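Long-range contacts in Esterase/lipase (Lactobacillus rhamnosus, PDB 4N5H), which probably hydrolyses carboxylic ester bonds as a serine esterase of the alpha/beta hydrolase fold, and may also transfer acyl groups: residues A[88-97]-A[291-302]; A[152-160]-A[172-182]. The protein carries 1 engineered substitution. All coordinates share one frame; numbering follows the deposited sequence.

Contact 1: residues A[88-97]-A[291-302]. With IPA (isopropyl alcohol), chain D.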
loop_
_atom_site.group_PDB
_atom_site.type_symbol
_atom_site.label_atom_id
_atom_site.label_comp_id
_atom_site.label_asym_id
_atom_site.label_seq_id
_atom_site.Cartn_x
_atom_site.Cartn_y
_atom_site.Cartn_z
ATOM N N TYR A 88 8.366 -13.741 -10.108
ATOM C CA TYR A 88 9.153 -14.555 -11.050
ATOM C C TYR A 88 8.537 -14.501 -12.427
ATOM O O TYR A 88 9.237 -14.285 -13.430
ATOM C CB TYR A 88 9.180 -15.985 -10.560
ATOM C CG TYR A 88 9.787 -17.049 -11.446
ATOM C CD1 TYR A 88 8.987 -18.007 -12.035
ATOM C CD2 TYR A 88 11.155 -17.104 -11.690
ATOM C CE1 TYR A 88 9.503 -19.014 -12.812
ATOM C CE2 TYR A 88 11.688 -18.122 -12.446
ATOM C CZ TYR A 88 10.881 -19.116 -12.961
ATOM O OH TYR A 88 11.366 -20.165 -13.696
ATOM N N CYS A 89 7.216 -14.657 -12.502
ATOM C CA CYS A 89 6.522 -14.543 -13.801
ATOM C C CYS A 89 6.695 -13.178 -14.426
ATOM O O CYS A 89 6.904 -13.072 -15.638
ATOM C CB CYS A 89 5.060 -14.915 -13.674
ATOM S SG CYS A 89 4.759 -16.697 -13.394
ATOM N N ARG A 90 6.559 -12.095 -13.637
ATOM C CA ARG A 90 6.787 -10.758 -14.202
ATOM C C ARG A 90 8.201 -10.635 -14.736
ATOM O O ARG A 90 8.445 -10.032 -15.812
ATOM C CB ARG A 90 6.605 -9.695 -13.111
ATOM C CG ARG A 90 5.180 -9.501 -12.617
ATOM C CD ARG A 90 5.131 -8.699 -11.303
ATOM N NE ARG A 90 3.732 -8.404 -11.001
ATOM C CZ ARG A 90 3.213 -8.327 -9.740
ATOM N NH1 ARG A 90 3.937 -8.437 -8.648
ATOM N NH2 ARG A 90 1.937 -8.066 -9.582
ATOM N N TYR A 91 9.170 -11.164 -13.987
ATOM C CA TYR A 91 10.550 -11.100 -14.477
ATOM C C TYR A 91 10.672 -11.753 -15.865
ATOM O O TYR A 91 11.227 -11.183 -16.818
ATOM C CB TYR A 91 11.631 -11.684 -13.528
ATOM C CG TYR A 91 12.961 -11.605 -14.194
ATOM C CD1 TYR A 91 13.628 -10.351 -14.312
ATOM C CD2 TYR A 91 13.549 -12.736 -14.764
ATOM C CE1 TYR A 91 14.810 -10.274 -15.001
ATOM C CE2 TYR A 91 14.749 -12.608 -15.463
ATOM C CZ TYR A 91 15.336 -11.388 -15.587
ATOM O OH TYR A 91 16.559 -11.256 -16.238
ATOM N N LEU A 92 10.179 -12.956 -15.973
ATOM C CA LEU A 92 10.302 -13.625 -17.275
ATOM C C LEU A 92 9.612 -12.813 -18.364
ATOM O O LEU A 92 10.156 -12.646 -19.455
ATOM C CB LEU A 92 9.765 -15.046 -17.173
ATOM C CG LEU A 92 10.373 -15.965 -16.149
ATOM C CD1 LEU A 92 9.643 -17.295 -16.101
ATOM C CD2 LEU A 92 11.897 -16.098 -16.450
ATOM N N ALA A 93 8.405 -12.314 -18.105
ATOM C CA ALA A 93 7.676 -11.492 -19.089
ATOM C C ALA A 93 8.457 -10.236 -19.490
ATOM O O ALA A 93 8.467 -9.869 -20.674
ATOM C CB ALA A 93 6.285 -11.065 -18.527
ATOM N N SER A 94 9.150 -9.653 -18.538
ATOM C CA SER A 94 9.897 -8.425 -18.792
ATOM C C SER A 94 11.033 -8.641 -19.813
ATOM O O SER A 94 11.501 -7.651 -20.412
ATOM C CB SER A 94 10.509 -7.831 -17.485
ATOM O OG SER A 94 11.671 -8.545 -17.065
ATOM N N GLN A 95 11.452 -9.861 -19.984
ATOM C CA GLN A 95 12.484 -10.280 -20.944
ATOM C C GLN A 95 11.939 -10.486 -22.346
ATOM O O GLN A 95 12.769 -10.809 -23.249
ATOM C CB GLN A 95 13.263 -11.454 -20.401
ATOM C CG GLN A 95 13.985 -11.216 -19.098
ATOM C CD GLN A 95 14.815 -9.958 -19.166
ATOM O OE1 GLN A 95 15.828 -9.937 -19.857
ATOM N NE2 GLN A 95 14.417 -8.927 -18.452
ATOM N N GLY A 96 10.667 -10.256 -22.595
ATOM C CA GLY A 96 10.070 -10.350 -23.887
ATOM C C GLY A 96 9.251 -11.606 -24.177
ATOM O O GLY A 96 9.240 -12.149 -25.316
ATOM N N TYR A 97 8.647 -12.160 -23.124
ATOM C CA TYR A 97 7.930 -13.419 -23.198
ATOM C C TYR A 97 6.477 -13.202 -22.730
ATOM O O TYR A 97 6.218 -12.365 -21.884
ATOM C CB TYR A 97 8.544 -14.514 -22.292
ATOM C CG TYR A 97 9.924 -14.886 -22.790
ATOM C CD1 TYR A 97 10.991 -14.078 -22.415
ATOM C CD2 TYR A 97 10.137 -15.878 -23.748
ATOM C CE1 TYR A 97 12.252 -14.260 -22.979
ATOM C CE2 TYR A 97 11.437 -16.111 -24.283
ATOM C CZ TYR A 97 12.469 -15.303 -23.882
ATOM O OH TYR A 97 13.777 -15.523 -24.372
ATOM N N ILE A 291 19.032 -13.911 -11.674
ATOM C CA ILE A 291 19.080 -13.376 -13.021
ATOM C C ILE A 291 19.917 -14.276 -13.924
ATOM O O ILE A 291 19.478 -14.641 -15.048
ATOM C CB ILE A 291 19.665 -11.927 -12.991
ATOM C CG1 ILE A 291 18.864 -10.929 -12.242
ATOM C CG2 ILE A 291 19.976 -11.468 -14.415
ATOM C CD1 ILE A 291 17.634 -10.473 -12.930
ATOM N N GLU A 292 21.103 -14.746 -13.462
ATOM C CA GLU A 292 21.929 -15.578 -14.300
ATOM C C GLU A 292 21.210 -16.881 -14.631
ATOM O O GLU A 292 21.208 -17.293 -15.795
ATOM C CB GLU A 292 23.260 -15.864 -13.586
ATOM C CG GLU A 292 24.144 -16.800 -14.396
ATOM C CD GLU A 292 25.447 -17.139 -13.682
ATOM O OE1 GLU A 292 26.047 -16.222 -13.065
ATOM O OE2 GLU A 292 25.877 -18.284 -13.770
ATOM N N THR A 293 20.590 -17.488 -13.622
ATOM C CA THR A 293 19.864 -18.769 -13.785
ATOM C C THR A 293 18.676 -18.622 -14.766
ATOM O O THR A 293 18.502 -19.416 -15.660
ATOM C CB THR A 293 19.421 -19.256 -12.415
ATOM O OG1 THR A 293 20.583 -19.504 -11.617
ATOM C CG2 THR A 293 18.617 -20.493 -12.532
ATOM N N ASN A 294 17.866 -17.596 -14.530
ATOM C CA ASN A 294 16.683 -17.391 -15.275
ATOM C C ASN A 294 16.958 -17.020 -16.727
ATOM O O ASN A 294 16.268 -17.481 -17.657
ATOM C CB ASN A 294 15.752 -16.436 -14.534
ATOM C CG ASN A 294 15.254 -17.033 -13.196
ATOM O OD1 ASN A 294 15.144 -18.238 -13.047
ATOM N ND2 ASN A 294 14.918 -16.141 -12.268
ATOM N N LEU A 295 17.950 -16.134 -16.917
ATOM C CA LEU A 295 18.391 -15.823 -18.318
ATOM C C LEU A 295 18.990 -17.054 -18.954
ATOM O O LEU A 295 18.751 -17.268 -20.187
ATOM C CB LEU A 295 19.392 -14.725 -18.339
ATOM C CG LEU A 295 18.881 -13.333 -17.988
ATOM C CD1 LEU A 295 19.963 -12.273 -18.038
ATOM C CD2 LEU A 295 17.733 -12.878 -18.928
ATOM N N GLU A 296 19.737 -17.891 -18.218
ATOM C CA GLU A 296 20.293 -19.077 -18.834
ATOM C C GLU A 296 19.198 -20.022 -19.324
ATOM O O GLU A 296 19.250 -20.609 -20.414
ATOM C CB GLU A 296 21.261 -19.760 -17.906
ATOM C CG GLU A 296 21.956 -20.930 -18.559
ATOM C CD GLU A 296 23.270 -21.310 -17.820
ATOM O OE1 GLU A 296 23.918 -20.416 -17.215
ATOM O OE2 GLU A 296 23.587 -22.536 -17.843
ATOM N N MET A 297 18.160 -20.162 -18.529
ATOM C CA MET A 297 16.931 -20.869 -18.942
ATOM C C MET A 297 16.306 -20.298 -20.202
ATOM O O MET A 297 15.981 -21.067 -21.150
ATOM C CB MET A 297 15.963 -20.925 -17.791
ATOM C CG MET A 297 14.650 -21.617 -18.129
ATOM S SD MET A 297 13.405 -21.526 -16.823
ATOM C CE MET A 297 12.909 -19.760 -16.920
ATOM N N LEU A 298 16.123 -18.990 -20.244
ATOM C CA LEU A 298 15.449 -18.343 -21.386
ATOM C C LEU A 298 16.354 -18.476 -22.625
ATOM O O LEU A 298 15.827 -18.710 -23.753
ATOM C CB LEU A 298 15.107 -16.889 -21.120
ATOM C CG LEU A 298 14.014 -16.771 -20.032
ATOM C CD1 LEU A 298 13.925 -15.276 -19.691
ATOM C CD2 LEU A 298 12.657 -17.321 -20.463
ATOM N N ARG A 299 17.659 -18.393 -22.405
ATOM C CA ARG A 299 18.574 -18.571 -23.572
ATOM C C ARG A 299 18.599 -20.010 -24.099
ATOM O O ARG A 299 18.727 -20.196 -25.336
ATOM C CB ARG A 299 19.975 -18.101 -23.278
ATOM C CG ARG A 299 20.120 -16.606 -23.066
ATOM C CD ARG A 299 19.534 -15.718 -24.161
ATOM N NE ARG A 299 18.072 -15.356 -24.121
ATOM C CZ ARG A 299 17.562 -14.378 -23.392
ATOM N NH1 ARG A 299 18.401 -13.683 -22.575
ATOM N NH2 ARG A 299 16.268 -14.056 -23.428
ATOM N N THR A 300 18.470 -21.016 -23.236
ATOM C CA THR A 300 18.387 -22.379 -23.657
ATOM C C THR A 300 17.122 -22.532 -24.491
ATOM O O THR A 300 17.127 -23.189 -25.588
ATOM C CB THR A 300 18.378 -23.286 -22.442
ATOM O OG1 THR A 300 19.582 -23.069 -21.715
ATOM C CG2 THR A 300 18.244 -24.787 -22.804
ATOM N N PHE A 301 16.025 -21.977 -23.972
ATOM C CA PHE A 301 14.722 -22.005 -24.669
ATOM C C PHE A 301 14.850 -21.380 -26.051
ATOM O O PHE A 301 14.381 -21.917 -27.036
ATOM C CB PHE A 301 13.687 -21.254 -23.785
ATOM C CG PHE A 301 12.347 -21.003 -24.397
ATOM C CD1 PHE A 301 11.723 -21.939 -25.190
ATOM C CD2 PHE A 301 11.628 -19.860 -24.040
ATOM C CE1 PHE A 301 10.448 -21.704 -25.651
ATOM C CE2 PHE A 301 10.318 -19.620 -24.507
ATOM C CZ PHE A 301 9.754 -20.540 -25.356
ATOM N N ASP A 302 15.445 -20.233 -26.092
ATOM C CA ASP A 302 15.601 -19.480 -27.358
ATOM C C ASP A 302 16.462 -20.302 -28.325
ATOM O O ASP A 302 16.147 -20.314 -29.528
ATOM C CB ASP A 302 16.343 -18.173 -27.141
ATOM C CG ASP A 302 15.528 -17.110 -26.392
ATOM O OD1 ASP A 302 14.295 -17.259 -26.224
ATOM O OD2 ASP A 302 16.127 -16.060 -26.143
HETATM C C1 IPA D . 27.815 -16.017 -10.100
HETATM C C2 IPA D . 27.026 -14.713 -9.935
HETATM C C3 IPA D . 27.787 -13.541 -10.547
HETATM O O2 IPA D . 25.730 -14.860 -10.549
HETATM O O HOH W 1 14.088 -20.620 -13.809
HETATM O O HOH W 2 16.607 -11.446 -22.040
#
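Tyr97, in the loop just after helix 86-94, meets Leu298, Arg299, Phe301 and Asp302 where two helices on the same side of an alpha/beta hydrolase sheet pack; the axes of 88-94 and 291-302 approach to 11.0 Å, crossing at -53°. From CB, with CG anti to its carbonyl carbon (chi1 -66°), the ring extends toward helix 291-302. CD2 and CE2 pass the rim of Phe301, planes 36° apart, neither ring over the other. Over one face lies Leu298 CD2, 3.9 Å from the centroid near the ring normal, a CH-pi contact, while Leu298 CD1 touches CE1. At the tip OH donates to Asp302 OD1 (2.6 Å), on the syn side of the carboxylate but tilted from its plane, and accepts from Arg299 NH2. Two bonds, one given and one received, grip the hydroxyl, and the salt bridge from Arg299 NE to Asp302 OD2 (2.9 Å) holds its two partners to each other. Leu92 CD2 packs on Met297 CE and Leu298 CD1, and Ile291 CD1 lies 3.5 Å from Tyr91 CE1. Asn294 OD1, which also accepts from Asn281, lies at the Tyr88 ring edge; water 1 bridges Asn294 OD1 (2.7 Å) and Tyr88 OH (2.8 Å).

Contact 2: residues A[152-160]-A[172-182]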
loop_
_atom_site.group_PDB
_atom_site.type_symbol
_atom_site.label_atom_id
_atom_site.label_comp_id
_atom_site.label_asym_id
_atom_site.label_seq_id
_atom_site.Cartn_x
_atom_site.Cartn_y
_atom_site.Cartn_z
ATOM N N ALA A 152 5.005 -30.411 -13.521
ATOM C CA ALA A 152 5.452 -30.129 -14.856
ATOM C C ALA A 152 6.069 -31.390 -15.503
ATOM O O ALA A 152 5.887 -31.578 -16.739
ATOM C CB ALA A 152 6.449 -29.018 -14.913
ATOM N N SER A 153 6.837 -32.178 -14.745
ATOM C CA SER A 153 7.512 -33.336 -15.292
ATOM C C SER A 153 6.463 -34.367 -15.737
ATOM O O SER A 153 6.621 -35.005 -16.769
ATOM C CB SER A 153 8.564 -33.943 -14.344
ATOM O OG SER A 153 7.940 -34.711 -13.295
ATOM N N LEU A 154 5.405 -34.482 -14.932
ATOM C CA LEU A 154 4.267 -35.400 -15.319
ATOM C C LEU A 154 3.479 -34.913 -16.498
ATOM O O LEU A 154 3.162 -35.699 -17.430
ATOM C CB LEU A 154 3.359 -35.640 -14.113
ATOM C CG LEU A 154 3.603 -36.883 -13.290
ATOM C CD1 LEU A 154 5.024 -36.951 -12.712
ATOM C CD2 LEU A 154 2.582 -37.104 -12.171
ATOM N N VAL A 155 3.148 -33.619 -16.560
ATOM C CA VAL A 155 2.409 -33.043 -17.657
ATOM C C VAL A 155 3.181 -33.259 -18.986
ATOM O O VAL A 155 2.630 -33.644 -19.977
ATOM C CB VAL A 155 2.218 -31.504 -17.397
ATOM C CG1 VAL A 155 1.851 -30.741 -18.675
ATOM C CG2 VAL A 155 1.189 -31.270 -16.350
ATOM N N ALA A 156 4.524 -33.097 -18.947
ATOM C CA ALA A 156 5.372 -33.282 -20.138
ATOM C C ALA A 156 5.238 -34.725 -20.682
ATOM O O ALA A 156 5.134 -34.882 -21.896
ATOM C CB ALA A 156 6.816 -33.015 -19.813
ATOM N N CYS A 157 5.153 -35.686 -19.812
ATOM C CA CYS A 157 4.994 -37.084 -20.239
ATOM C C CYS A 157 3.588 -37.391 -20.709
ATOM O O CYS A 157 3.368 -38.043 -21.758
ATOM C CB CYS A 157 5.315 -38.001 -19.084
ATOM S SG CYS A 157 7.070 -37.979 -18.597
ATOM N N ILE A 158 2.622 -36.901 -19.949
ATOM C CA ILE A 158 1.204 -37.140 -20.281
ATOM C C ILE A 158 0.875 -36.574 -21.629
ATOM O O ILE A 158 0.164 -37.203 -22.419
ATOM C CB ILE A 158 0.254 -36.632 -19.189
ATOM C CG1 ILE A 158 0.495 -37.359 -17.872
ATOM C CG2 ILE A 158 -1.211 -36.746 -19.616
ATOM C CD1 ILE A 158 -0.002 -36.629 -16.657
ATOM N N GLN A 159 1.371 -35.402 -21.969
ATOM C CA GLN A 159 1.105 -34.811 -23.236
ATOM C C GLN A 159 1.583 -35.686 -24.415
ATOM O O GLN A 159 1.062 -35.520 -25.513
ATOM C CB GLN A 159 1.726 -33.405 -23.262
ATOM C CG GLN A 159 1.772 -32.720 -24.610
ATOM C CD GLN A 159 0.418 -32.321 -25.178
ATOM O OE1 GLN A 159 -0.585 -32.366 -24.489
ATOM N NE2 GLN A 159 0.414 -31.873 -26.423
ATOM N N GLN A 160 2.577 -36.566 -24.199
ATOM C CA GLN A 160 3.098 -37.357 -25.280
ATOM C C GLN A 160 2.421 -38.742 -25.379
ATOM O O GLN A 160 2.736 -39.514 -26.274
ATOM C CB GLN A 160 4.585 -37.621 -25.067
ATOM C CG GLN A 160 5.404 -36.528 -24.652
ATOM C CD GLN A 160 5.133 -35.269 -25.390
ATOM O OE1 GLN A 160 4.795 -35.279 -26.598
ATOM N NE2 GLN A 160 5.284 -34.086 -24.625
ATOM N N ARG A 172 -4.866 -34.471 -25.050
ATOM C CA ARG A 172 -3.668 -33.723 -25.452
ATOM C C ARG A 172 -4.109 -32.303 -25.824
ATOM O O ARG A 172 -5.220 -32.056 -26.289
ATOM C CB ARG A 172 -2.966 -34.372 -26.617
ATOM C CG ARG A 172 -3.676 -34.393 -27.948
ATOM C CD ARG A 172 -2.777 -34.946 -29.118
ATOM N NE ARG A 172 -2.000 -33.807 -29.668
ATOM C CZ ARG A 172 -0.684 -33.591 -29.560
ATOM N NH1 ARG A 172 0.146 -34.465 -28.926
ATOM N NH2 ARG A 172 -0.191 -32.470 -30.087
ATOM N N VAL A 173 -3.179 -31.373 -25.681
ATOM C CA VAL A 173 -3.404 -30.029 -26.155
ATOM C C VAL A 173 -2.698 -29.848 -27.512
ATOM O O VAL A 173 -1.784 -30.597 -27.864
ATOM C CB VAL A 173 -3.000 -28.938 -25.157
ATOM C CG1 VAL A 173 -3.890 -29.082 -23.921
ATOM C CG2 VAL A 173 -1.507 -28.986 -24.807
ATOM N N ASN A 174 -3.133 -28.852 -28.257
ATOM C CA ASN A 174 -2.686 -28.664 -29.650
ATOM C C ASN A 174 -1.423 -27.778 -29.736
ATOM O O ASN A 174 -1.336 -26.841 -30.594
ATOM C CB ASN A 174 -3.864 -28.053 -30.447
ATOM C CG ASN A 174 -3.654 -28.030 -31.959
ATOM O OD1 ASN A 174 -4.229 -27.153 -32.669
ATOM N ND2 ASN A 174 -2.922 -28.987 -32.479
ATOM N N PHE A 175 -0.463 -27.982 -28.860
ATOM C CA PHE A 175 0.854 -27.405 -28.981
ATOM C C PHE A 175 1.776 -28.317 -28.237
ATOM O O PHE A 175 1.303 -29.212 -27.574
ATOM C CB PHE A 175 0.888 -25.948 -28.519
ATOM C CG PHE A 175 0.495 -25.701 -27.063
ATOM C CD1 PHE A 175 1.429 -25.842 -26.012
ATOM C CD2 PHE A 175 -0.801 -25.365 -26.729
ATOM C CE1 PHE A 175 1.078 -25.598 -24.693
ATOM C CE2 PHE A 175 -1.164 -25.062 -25.390
ATOM C CZ PHE A 175 -0.210 -25.167 -24.371
ATOM N N ASN A 176 3.085 -28.128 -28.423
ATOM C CA ASN A 176 4.081 -29.022 -27.819
ATOM C C ASN A 176 4.933 -28.143 -26.899
ATOM O O ASN A 176 4.937 -26.927 -27.050
ATOM C CB ASN A 176 5.034 -29.566 -28.898
ATOM C CG ASN A 176 4.321 -30.306 -30.072
ATOM O OD1 ASN A 176 3.611 -31.289 -29.873
ATOM N ND2 ASN A 176 4.557 -29.813 -31.329
ATOM N N PHE A 177 5.742 -28.750 -26.073
ATOM C CA PHE A 177 6.724 -28.055 -25.230
ATOM C C PHE A 177 8.089 -28.086 -25.890
ATOM O O PHE A 177 8.590 -29.199 -26.268
ATOM C CB PHE A 177 6.800 -28.697 -23.855
ATOM C CG PHE A 177 5.465 -28.874 -23.210
ATOM C CD1 PHE A 177 5.029 -30.105 -22.798
ATOM C CD2 PHE A 177 4.646 -27.771 -23.055
ATOM C CE1 PHE A 177 3.751 -30.255 -22.222
ATOM C CE2 PHE A 177 3.410 -27.914 -22.447
ATOM C CZ PHE A 177 2.941 -29.150 -22.066
ATOM N N THR A 178 8.665 -26.920 -26.104
ATOM C CA THR A 178 9.994 -26.765 -26.645
ATOM C C THR A 178 11.095 -27.185 -25.647
ATOM O O THR A 178 12.104 -27.810 -26.011
ATOM C CB THR A 178 10.190 -25.296 -27.092
ATOM O OG1 THR A 178 9.134 -24.957 -27.968
ATOM C CG2 THR A 178 11.522 -25.084 -27.793
ATOM N N LEU A 179 10.867 -26.887 -24.374
ATOM C CA LEU A 179 11.783 -27.168 -23.316
ATOM C C LEU A 179 10.941 -27.307 -22.039
ATOM O O LEU A 179 9.970 -26.555 -21.899
ATOM C CB LEU A 179 12.727 -25.983 -23.130
ATOM C CG LEU A 179 13.731 -26.059 -21.965
ATOM C CD1 LEU A 179 14.678 -27.286 -21.964
ATOM C CD2 LEU A 179 14.612 -24.771 -21.946
ATOM N N VAL A 180 11.333 -28.177 -21.157
ATOM C CA VAL A 180 10.725 -28.328 -19.856
ATOM C C VAL A 180 11.820 -28.085 -18.818
ATOM O O VAL A 180 12.781 -28.846 -18.657
ATOM C CB VAL A 180 10.109 -29.671 -19.658
ATOM C CG1 VAL A 180 9.444 -29.754 -18.332
ATOM C CG2 VAL A 180 9.089 -29.996 -20.720
ATOM N N ALA A 181 11.652 -26.976 -18.073
ATOM C CA ALA A 181 12.636 -26.548 -17.069
ATOM C C ALA A 181 12.103 -26.778 -15.648
ATOM O O ALA A 181 11.032 -26.273 -15.290
ATOM C CB ALA A 181 13.004 -25.123 -17.210
ATOM N N LEU A 182 12.820 -27.595 -14.913
ATOM C CA LEU A 182 12.391 -27.982 -13.556
ATOM C C LEU A 182 13.293 -27.315 -12.563
ATOM O O LEU A 182 14.510 -27.500 -12.606
ATOM C CB LEU A 182 12.422 -29.475 -13.399
ATOM C CG LEU A 182 11.689 -30.294 -14.467
ATOM C CD1 LEU A 182 11.909 -31.782 -14.243
ATOM C CD2 LEU A 182 10.240 -29.954 -14.600
HETATM O O HOH W 3 3.414 -32.450 -27.701
HETATM O O HOH W 4 5.346 -31.695 -26.165
#
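Gln159, in the segment 152-160, reaches across to the backbone of Val173 and satisfies it with both halves of its amide. Val173 N donates to Gln159 OE1 (3.0 Å), in the carbonyl plane and on a lone pair, with an N-H...O angle of 171°; Gln159 NE2 returns a nearly straight bond to Val173 O (2.9 Å). This two-bond pairing fixes the amide's rotation. A bend at chi2 (68°) turns the amide toward Val173, while CB and CG stay against Phe177 CE1. Arg172 lays one face of its guanidinium over Gln159 NE2.

The close-packed part comprises this amide and an apolar row: Ala156 CB meets Val180 CG2 at 3.9 Å and Ala152 CB meets Leu182 CD2 on strand 179-183, and Val155 CG1 touches Phe177 CZ in the loop before it. The small side chains of Ala152 and Ala156 are consistent with the 9.2 Å approach of the axes, whose N-to-C directions lie 158° apart. The looser side, toward the exposed Asn176, is bridged by water: water 4 accepts from Gln160 NE2 and Phe177 N, whereas water 3 donates to Asn176 OD1 and holds Gln159 NE2 and Gln160 OE1 only weakly.

Helix 147-158 follows the probable nucleophile elbow and lies between helix 112-129, touched by Val155 and Gln159, and helix 223-226, touched by Ser153; strand 179-183 runs between strands 140-145 and 235-240.

In the fold
Both contacts are largely buried, contact 2 centred about 11 Å from the chain centre and contact 1 about 15 Å. They involve opposite faces of the central sheet: Val180 and Leu182 point to the helix of contact 2, while Ala181 points away and meets contact 1, its CB 3.6 Å from Met297 SD. Strand 179-183 is thus the shared layer between helices 288-311 and 147-158, an alpha/beta/alpha sandwich. Contact 1 joins helix to helix, with aromatic rings and a charged pair around a tyrosine hydroxyl; contact 2 joins helix to strand through aliphatic side chains and the Phe177 ring, its polar bonds going to loop backbone. Along the chain, contact 2 is nested within contact 1.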